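Local atomic coordinates of 450aa long hypothetical fmu protein (Pyrococcus horikoshii, PDB entry 2YXL), a protein that probably methylates cytosine at carbon 5 in RNA, using S-adenosylmethionine as methyl donor. Residues A[56-68]-A[346-358]. Sequence-based numbering, arbitrary orientation.
Sequences IFYDIMKKQGLID and IGKNPELRWRLRE
Trp354 lays its indole flat against the backbone of Gly65 where helix 47-75 kinks. Gly65 CA stands over the six-membered ring of Trp354, a CH-pi contact 3.6 Å from its centroid, and a beta carbon here would collide with the indole. Arg353 CG backs the opposite face. At the ring edge Trp354 NE1 donates a nearly straight hydrogen bond (177°) to Lys62 O, 2.8 Å away in the indole plane; NE1 approaches from above the carbonyl plane. The bond serves a carbonyl that the kink deprives of its usual helical partner, Leu66 N. With an alanine for Trp354, Lys62 O would probably lose this donor and a gap would open beside Gly65 and Leu66.

One turn back, Met61 and Glu351 run side by side, with Met61 SD 3.6 Å from Glu351 CB; the carboxylate is engaged by Lys29 and Ser31. Pro350 CB packs on Lys62 CA at 3.6 Å, and its CD meets the Tyr58 ring obliquely. Lys62, its CG anti to the backbone N (chi1 -174°), sets CG over one face of the Arg353 guanidinium, whereas its NZ reaches Asn181 O. Arg353 NH1 bonds Ile346 O, and NH2 bonds Asn181 OD1.

The contact joins the N-terminal helical region to helix 352-355 and the loop before it, in the methyltransferase part, with helices 12-24 and 84-99 packed behind helix 47-75 and helix 159-169 beside Arg353.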
ATOM      1  N   ILE A  56      -7.798 -12.004 -10.210  1.00 35.04           N
ATOM      2  CA  ILE A  56      -8.544 -12.732  -9.178  1.00 34.58           C
ATOM      3  C   ILE A  56      -8.040 -12.367  -7.775  1.00 34.55           C
ATOM      4  O   ILE A  56      -8.838 -12.133  -6.862  1.00 34.35           O
ATOM      5  CB  ILE A  56      -8.503 -14.270  -9.412  1.00 34.60           C
ATOM      6  CG1 ILE A  56      -9.260 -14.634 -10.699  1.00 34.38           C
ATOM      7  CG2 ILE A  56      -9.084 -15.033  -8.209  1.00 34.21           C
ATOM      8  CD1 ILE A  56      -9.127 -16.088 -11.124  1.00 34.20           C
ATOM      9  N   PHE A  57      -6.717 -12.301  -7.630  1.00 34.45           N
ATOM     10  CA  PHE A  57      -6.066 -11.906  -6.382  1.00 34.43           C
ATOM     11  C   PHE A  57      -6.643 -10.601  -5.832  1.00 34.43           C
ATOM     12  O   PHE A  57      -7.100 -10.555  -4.687  1.00 34.63           O
ATOM     13  CB  PHE A  57      -4.550 -11.791  -6.592  1.00 34.47           C
ATOM     14  CG  PHE A  57      -3.785 -11.397  -5.359  1.00 34.77           C
ATOM     15  CD1 PHE A  57      -3.446 -10.064  -5.130  1.00 34.97           C
ATOM     16  CD2 PHE A  57      -3.388 -12.360  -4.431  1.00 34.80           C
ATOM     17  CE1 PHE A  57      -2.733  -9.691  -3.989  1.00 35.08           C
ATOM     18  CE2 PHE A  57      -2.674 -11.999  -3.289  1.00 34.96           C
ATOM     19  CZ  PHE A  57      -2.344 -10.660  -3.069  1.00 35.15           C
ATOM     20  N   TYR A  58      -6.636  -9.554  -6.652  1.00 34.28           N
ATOM     21  CA  TYR A  58      -7.158  -8.251  -6.237  1.00 34.32           C
ATOM     22  C   TYR A  58      -8.678  -8.212  -6.092  1.00 34.14           C
ATOM     23  O   TYR A  58      -9.203  -7.423  -5.309  1.00 34.29           O
ATOM     24  CB  TYR A  58      -6.678  -7.134  -7.173  1.00 34.51           C
ATOM     25  CG  TYR A  58      -5.213  -6.797  -7.008  1.00 34.61           C
ATOM     26  CD1 TYR A  58      -4.319  -6.957  -8.066  1.00 34.33           C
ATOM     27  CD2 TYR A  58      -4.717  -6.328  -5.786  1.00 34.58           C
ATOM     28  CE1 TYR A  58      -2.972  -6.651  -7.919  1.00 34.79           C
ATOM     29  CE2 TYR A  58      -3.368  -6.023  -5.626  1.00 34.84           C
ATOM     30  CZ  TYR A  58      -2.503  -6.186  -6.697  1.00 35.20           C
ATOM     31  OH  TYR A  58      -1.168  -5.884  -6.553  1.00 35.46           O
ATOM     32  N   ASP A  59      -9.380  -9.055  -6.843  1.00 33.88           N
ATOM     33  CA  ASP A  59     -10.826  -9.175  -6.700  1.00 33.71           C
ATOM     34  C   ASP A  59     -11.183  -9.739  -5.320  1.00 33.73           C
ATOM     35  O   ASP A  59     -12.136  -9.280  -4.686  1.00 33.83           O
ATOM     36  CB  ASP A  59     -11.402 -10.059  -7.811  1.00 33.78           C
ATOM     37  CG  ASP A  59     -12.899  -9.884  -7.983  1.00 33.69           C
ATOM     38  OD1 ASP A  59     -13.354  -8.743  -8.192  1.00 34.11           O
ATOM     39  OD2 ASP A  59     -13.625 -10.894  -7.931  1.00 34.22           O
ATOM     40  N   ILE A  60     -10.410 -10.726  -4.861  1.00 33.48           N
ATOM     41  CA  ILE A  60     -10.601 -11.314  -3.535  1.00 33.42           C
ATOM     42  C   ILE A  60     -10.262 -10.295  -2.436  1.00 33.77           C
ATOM     43  O   ILE A  60     -11.037 -10.111  -1.493  1.00 33.85           O
ATOM     44  CB  ILE A  60      -9.777 -12.623  -3.343  1.00 33.36           C
ATOM     45  CG1 ILE A  60     -10.262 -13.715  -4.308  1.00 33.16           C
ATOM     46  CG2 ILE A  60      -9.862 -13.114  -1.896  1.00 32.87           C
ATOM     47  CD1 ILE A  60      -9.306 -14.880  -4.486  1.00 32.86           C
ATOM     48  N   MET A  61      -9.113  -9.635  -2.567  1.00 33.77           N
ATOM     49  CA  MET A  61      -8.695  -8.617  -1.603  1.00 33.90           C
ATOM     50  C   MET A  61      -9.744  -7.515  -1.477  1.00 33.83           C
ATOM     51  O   MET A  61     -10.123  -7.134  -0.370  1.00 33.95           O
ATOM     52  CB  MET A  61      -7.328  -8.021  -1.981  1.00 34.05           C
ATOM     53  CG  MET A  61      -6.156  -8.995  -1.863  1.00 34.17           C
ATOM     54  SD  MET A  61      -6.103  -9.806  -0.254  1.00 34.82           S
ATOM     55  CE  MET A  61      -4.625 -10.803  -0.395  1.00 34.14           C
ATOM     56  N   LYS A  62     -10.223  -7.034  -2.621  1.00 33.66           N
ATOM     57  CA  LYS A  62     -11.213  -5.962  -2.688  1.00 33.53           C
ATOM     58  C   LYS A  62     -12.547  -6.327  -2.028  1.00 33.48           C
ATOM     59  O   LYS A  62     -13.151  -5.492  -1.354  1.00 33.44           O
ATOM     60  CB  LYS A  62     -11.414  -5.556  -4.152  1.00 33.49           C
ATOM     61  CG  LYS A  62     -12.312  -4.359  -4.402  1.00 33.61           C
ATOM     62  CD  LYS A  62     -12.094  -3.781  -5.802  1.00 33.61           C
ATOM     63  CE  LYS A  62     -12.419  -4.784  -6.916  1.00 34.34           C
ATOM     64  NZ  LYS A  62     -12.095  -4.238  -8.276  1.00 34.54           N
ATOM     65  N   LYS A  63     -12.988  -7.571  -2.208  1.00 33.43           N
ATOM     66  CA  LYS A  63     -14.304  -8.011  -1.734  1.00 33.42           C
ATOM     67  C   LYS A  63     -14.232  -8.921  -0.500  1.00 33.47           C
ATOM     68  O   LYS A  63     -15.229  -9.548  -0.126  1.00 33.51           O
ATOM     69  CB  LYS A  63     -15.051  -8.731  -2.860  1.00 33.43           C
ATOM     70  CG  LYS A  63     -15.215  -7.911  -4.121  1.00 33.61           C
ATOM     71  CD  LYS A  63     -15.691  -8.780  -5.270  1.00 33.75           C
ATOM     72  CE  LYS A  63     -15.929  -7.950  -6.519  1.00 32.90           C
ATOM     73  NZ  LYS A  63     -16.201  -8.825  -7.691  1.00 33.59           N
ATOM     74  N   GLN A  64     -13.057  -8.967   0.126  1.00 33.32           N
ATOM     75  CA  GLN A  64     -12.754  -9.913   1.203  1.00 33.27           C
ATOM     76  C   GLN A  64     -13.862 -10.020   2.248  1.00 33.27           C
ATOM     77  O   GLN A  64     -14.317 -11.126   2.568  1.00 33.15           O
ATOM     78  CB  GLN A  64     -11.431  -9.535   1.874  1.00 33.29           C
ATOM     79  CG  GLN A  64     -10.762 -10.669   2.628  1.00 33.47           C
ATOM     80  CD  GLN A  64      -9.655 -10.188   3.547  1.00 33.68           C
ATOM     81  OE1 GLN A  64      -8.489 -10.535   3.361  1.00 33.72           O
ATOM     82  NE2 GLN A  64     -10.015  -9.386   4.544  1.00 33.33           N
ATOM     83  N   GLY A  65     -14.293  -8.871   2.761  1.00 33.18           N
ATOM     84  CA  GLY A  65     -15.317  -8.814   3.801  1.00 33.31           C
ATOM     85  C   GLY A  65     -16.667  -9.335   3.355  1.00 33.31           C
ATOM     86  O   GLY A  65     -17.417  -9.901   4.149  1.00 33.44           O
ATOM     87  N   LEU A  66     -16.973  -9.139   2.077  1.00 33.43           N
ATOM     88  CA  LEU A  66     -18.230  -9.605   1.508  1.00 33.35           C
ATOM     89  C   LEU A  66     -18.170 -11.108   1.243  1.00 33.29           C
ATOM     90  O   LEU A  66     -19.128 -11.838   1.525  1.00 33.18           O
ATOM     91  CB  LEU A  66     -18.564  -8.817   0.239  1.00 33.45           C
ATOM     92  CG  LEU A  66     -18.845  -7.320   0.440  1.00 33.92           C
ATOM     93  CD1 LEU A  66     -18.714  -6.541  -0.870  1.00 33.83           C
ATOM     94  CD2 LEU A  66     -20.215  -7.087   1.073  1.00 34.27           C
ATOM     95  N   ILE A  67     -17.033 -11.562   0.718  1.00 33.19           N
ATOM     96  CA  ILE A  67     -16.759 -12.987   0.536  1.00 33.32           C
ATOM     97  C   ILE A  67     -16.893 -13.747   1.867  1.00 33.48           C
ATOM     98  O   ILE A  67     -17.534 -14.802   1.927  1.00 33.42           O
ATOM     99  CB  ILE A  67     -15.365 -13.207  -0.124  1.00 33.26           C
ATOM    100  CG1 ILE A  67     -15.414 -12.809  -1.609  1.00 33.73           C
ATOM    101  CG2 ILE A  67     -14.895 -14.651   0.036  1.00 33.21           C
ATOM    102  CD1 ILE A  67     -14.055 -12.651  -2.286  1.00 33.34           C
ATOM    103  N   ASP A  68     -16.310 -13.187   2.928  1.00 33.62           N
ATOM    104  CA  ASP A  68     -16.373 -13.777   4.267  1.00 33.84           C
ATOM    105  C   ASP A  68     -17.807 -13.925   4.780  1.00 33.79           C
ATOM    106  O   ASP A  68     -18.149 -14.961   5.355  1.00 33.75           O
ATOM    107  CB  ASP A  68     -15.523 -12.976   5.266  1.00 34.10           C
ATOM    108  CG  ASP A  68     -14.015 -13.136   5.033  1.00 35.11           C
ATOM    109  OD1 ASP A  68     -13.604 -13.963   4.182  1.00 36.30           O
ATOM    110  OD2 ASP A  68     -13.235 -12.428   5.709  1.00 35.88           O
ATOM    111  N   ILE A 346      -6.268   2.203  -0.273  1.00 34.20           N
ATOM    112  CA  ILE A 346      -7.207   1.090  -0.475  1.00 34.15           C
ATOM    113  C   ILE A 346      -7.478   0.707  -1.947  1.00 34.17           C
ATOM    114  O   ILE A 346      -8.125  -0.306  -2.220  1.00 33.95           O
ATOM    115  CB  ILE A 346      -8.544   1.260   0.313  1.00 34.14           C
ATOM    116  CG1 ILE A 346      -9.305   2.514  -0.126  1.00 33.62           C
ATOM    117  CG2 ILE A 346      -8.284   1.225   1.822  1.00 34.18           C
ATOM    118  CD1 ILE A 346     -10.784   2.482   0.245  1.00 33.99           C
ATOM    119  N   GLY A 347      -6.983   1.517  -2.880  1.00 34.14           N
ATOM    120  CA  GLY A 347      -7.001   1.161  -4.297  1.00 34.28           C
ATOM    121  C   GLY A 347      -5.828   0.266  -4.644  1.00 34.53           C
ATOM    122  O   GLY A 347      -5.948  -0.640  -5.468  1.00 34.72           O
ATOM    123  N   LYS A 348      -4.697   0.520  -3.991  1.00 34.76           N
ATOM    124  CA  LYS A 348      -3.457  -0.221  -4.205  1.00 35.12           C
ATOM    125  C   LYS A 348      -3.419  -1.521  -3.391  1.00 34.81           C
ATOM    126  O   LYS A 348      -3.027  -2.570  -3.910  1.00 34.91           O
ATOM    127  CB  LYS A 348      -2.263   0.675  -3.857  1.00 35.24           C
ATOM    128  CG  LYS A 348      -0.894   0.066  -4.120  1.00 36.20           C
ATOM    129  CD  LYS A 348       0.206   0.897  -3.466  1.00 36.19           C
ATOM    130  CE  LYS A 348       1.586   0.318  -3.759  1.00 37.58           C
ATOM    131  NZ  LYS A 348       2.659   1.301  -3.440  1.00 38.42           N
ATOM    132  N   ASN A 349      -3.808  -1.443  -2.119  1.00 34.55           N
ATOM    133  CA  ASN A 349      -3.936  -2.626  -1.263  1.00 34.29           C
ATOM    134  C   ASN A 349      -5.386  -2.766  -0.816  1.00 34.12           C
ATOM    135  O   ASN A 349      -5.739  -2.371   0.297  1.00 34.09           O
ATOM    136  CB  ASN A 349      -3.019  -2.538  -0.041  1.00 34.34           C
ATOM    137  CG  ASN A 349      -1.576  -2.287  -0.406  1.00 34.48           C
ATOM    138  OD1 ASN A 349      -0.901  -3.152  -0.966  1.00 34.78           O
ATOM    139  ND2 ASN A 349      -1.084  -1.101  -0.065  1.00 34.72           N
ATOM    140  N   PRO A 350      -6.233  -3.345  -1.682  1.00 33.92           N
ATOM    141  CA  PRO A 350      -7.679  -3.286  -1.487  1.00 33.82           C
ATOM    142  C   PRO A 350      -8.176  -3.908  -0.180  1.00 33.76           C
ATOM    143  O   PRO A 350      -9.167  -3.434   0.378  1.00 33.66           O
ATOM    144  CB  PRO A 350      -8.223  -4.046  -2.699  1.00 33.79           C
ATOM    145  CG  PRO A 350      -7.128  -3.987  -3.708  1.00 33.81           C
ATOM    146  CD  PRO A 350      -5.883  -4.091  -2.902  1.00 33.71           C
ATOM    147  N   GLU A 351      -7.491  -4.939   0.307  1.00 33.70           N
ATOM    148  CA  GLU A 351      -7.933  -5.654   1.511  1.00 33.75           C
ATOM    149  C   GLU A 351      -7.911  -4.808   2.790  1.00 33.79           C
ATOM    150  O   GLU A 351      -8.607  -5.131   3.756  1.00 33.79           O
ATOM    151  CB  GLU A 351      -7.152  -6.963   1.707  1.00 33.69           C
ATOM    152  CG  GLU A 351      -5.716  -6.812   2.203  1.00 33.73           C
ATOM    153  CD  GLU A 351      -4.698  -6.606   1.092  1.00 34.02           C
ATOM    154  OE1 GLU A 351      -5.049  -6.068   0.018  1.00 34.40           O
ATOM    155  OE2 GLU A 351      -3.527  -6.985   1.305  1.00 34.23           O
ATOM    156  N   LEU A 352      -7.137  -3.722   2.779  1.00 33.80           N
ATOM    157  CA  LEU A 352      -7.024  -2.830   3.935  1.00 33.97           C
ATOM    158  C   LEU A 352      -8.359  -2.235   4.374  1.00 33.98           C
ATOM    159  O   LEU A 352      -8.576  -2.012   5.571  1.00 33.93           O
ATOM    160  CB  LEU A 352      -5.993  -1.721   3.690  1.00 33.98           C
ATOM    161  CG  LEU A 352      -4.514  -2.129   3.717  1.00 34.58           C
ATOM    162  CD1 LEU A 352      -3.618  -0.915   3.559  1.00 35.25           C
ATOM    163  CD2 LEU A 352      -4.153  -2.887   4.992  1.00 35.27           C
ATOM    164  N   ARG A 353      -9.251  -2.001   3.413  1.00 33.94           N
ATOM    165  CA  ARG A 353     -10.583  -1.476   3.706  1.00 34.15           C
ATOM    166  C   ARG A 353     -11.361  -2.377   4.672  1.00 34.83           C
ATOM    167  O   ARG A 353     -12.238  -1.906   5.393  1.00 34.95           O
ATOM    168  CB  ARG A 353     -11.379  -1.245   2.415  1.00 34.09           C
ATOM    169  CG  ARG A 353     -11.883  -2.520   1.739  1.00 33.85           C
ATOM    170  CD  ARG A 353     -12.476  -2.258   0.370  1.00 33.40           C
ATOM    171  NE  ARG A 353     -11.473  -1.834  -0.604  1.00 31.89           N
ATOM    172  CZ  ARG A 353     -11.751  -1.402  -1.833  1.00 31.41           C
ATOM    173  NH1 ARG A 353     -10.766  -1.035  -2.643  1.00 30.03           N
ATOM    174  NH2 ARG A 353     -13.010  -1.336  -2.256  1.00 30.58           N
ATOM    175  N   TRP A 354     -11.025  -3.666   4.687  1.00 35.52           N
ATOM    176  CA  TRP A 354     -11.698  -4.635   5.549  1.00 36.34           C
ATOM    177  C   TRP A 354     -10.969  -4.873   6.875  1.00 37.32           C
ATOM    178  O   TRP A 354     -11.591  -5.243   7.869  1.00 37.28           O
ATOM    179  CB  TRP A 354     -11.914  -5.956   4.802  1.00 35.82           C
ATOM    180  CG  TRP A 354     -12.732  -5.785   3.563  1.00 35.57           C
ATOM    181  CD1 TRP A 354     -12.285  -5.827   2.272  1.00 35.04           C
ATOM    182  CD2 TRP A 354     -14.135  -5.508   3.492  1.00 34.97           C
ATOM    183  NE1 TRP A 354     -13.323  -5.607   1.404  1.00 34.51           N
ATOM    184  CE2 TRP A 354     -14.471  -5.406   2.123  1.00 34.67           C
ATOM    185  CE3 TRP A 354     -15.144  -5.341   4.451  1.00 34.69           C
ATOM    186  CZ2 TRP A 354     -15.773  -5.149   1.688  1.00 34.80           C
ATOM    187  CZ3 TRP A 354     -16.439  -5.084   4.018  1.00 35.09           C
ATOM    188  CH2 TRP A 354     -16.740  -4.990   2.646  1.00 35.13           C
ATOM    189  N   ARG A 355      -9.657  -4.652   6.883  1.00 38.72           N
ATOM    190  CA  ARG A 355      -8.838  -4.888   8.075  1.00 40.12           C
ATOM    191  C   ARG A 355      -8.773  -3.673   9.001  1.00 40.71           C
ATOM    192  O   ARG A 355      -8.422  -3.802  10.173  1.00 40.87           O
ATOM    193  CB  ARG A 355      -7.419  -5.344   7.695  1.00 40.33           C
ATOM    194  CG  ARG A 355      -7.368  -6.444   6.623  1.00 41.58           C
ATOM    195  CD  ARG A 355      -6.632  -7.695   7.108  1.00 43.48           C
ATOM    196  NE  ARG A 355      -5.289  -7.418   7.626  1.00 44.10           N
ATOM    197  CZ  ARG A 355      -4.510  -8.320   8.223  1.00 44.27           C
ATOM    198  NH1 ARG A 355      -3.308  -7.966   8.659  1.00 44.74           N
ATOM    199  NH2 ARG A 355      -4.920  -9.574   8.389  1.00 43.41           N
ATOM    200  N   LEU A 356      -9.122  -2.501   8.470  1.00 41.56           N
ATOM    201  CA  LEU A 356      -9.105  -1.253   9.234  1.00 42.36           C
ATOM    202  C   LEU A 356     -10.187  -1.160  10.303  1.00 42.88           C
ATOM    203  O   LEU A 356     -11.327  -1.575  10.090  1.00 42.89           O
ATOM    204  CB  LEU A 356      -9.209  -0.039   8.308  1.00 42.41           C
ATOM    205  CG  LEU A 356      -7.898   0.648   7.930  1.00 43.15           C
ATOM    206  CD1 LEU A 356      -8.174   1.829   7.013  1.00 43.56           C
ATOM    207  CD2 LEU A 356      -7.140   1.093   9.182  1.00 44.05           C
ATOM    208  N   ARG A 357      -9.804  -0.589  11.444  1.00 43.60           N
ATOM    209  CA  ARG A 357     -10.678  -0.404  12.600  1.00 44.10           C
ATOM    210  C   ARG A 357     -10.707   1.083  13.013  1.00 44.60           C
ATOM    211  O   ARG A 357      -9.925   1.883  12.499  1.00 44.93           O
ATOM    212  CB  ARG A 357     -10.192  -1.289  13.746  1.00 44.04           C
ATOM    213  CG  ARG A 357     -10.266  -2.788  13.489  1.00 43.96           C
ATOM    214  CD  ARG A 357      -9.381  -3.555  14.467  1.00 43.69           C
ATOM    215  NE  ARG A 357      -9.658  -3.206  15.862  1.00 43.47           N
ATOM    216  CZ  ARG A 357     -10.562  -3.808  16.629  1.00 43.11           C
ATOM    217  NH1 ARG A 357     -10.735  -3.412  17.880  1.00 43.03           N
ATOM    218  NH2 ARG A 357     -11.294  -4.805  16.151  1.00 43.15           N
ATOM    219  N   GLU A 358     -11.560   1.438  13.977  1.00 45.25           N
ATOM    220  CA  GLU A 358     -11.991   2.840  14.181  1.00 45.82           C
ATOM    221  C   GLU A 358     -11.224   3.928  15.015  1.00 46.10           C
ATOM    222  O   GLU A 358     -11.349   5.092  14.649  1.00 46.37           O
ATOM    223  CB  GLU A 358     -13.496   2.893  14.491  1.00 45.93           C
ATOM    224  CG  GLU A 358     -14.175   4.166  13.982  1.00 46.53           C
ATOM    225  CD  GLU A 358     -15.501   3.913  13.282  1.00 47.28           C
ATOM    226  OE1 GLU A 358     -15.891   4.755  12.447  1.00 47.46           O
ATOM    227  OE2 GLU A 358     -16.151   2.880  13.558  1.00 47.68           O
TER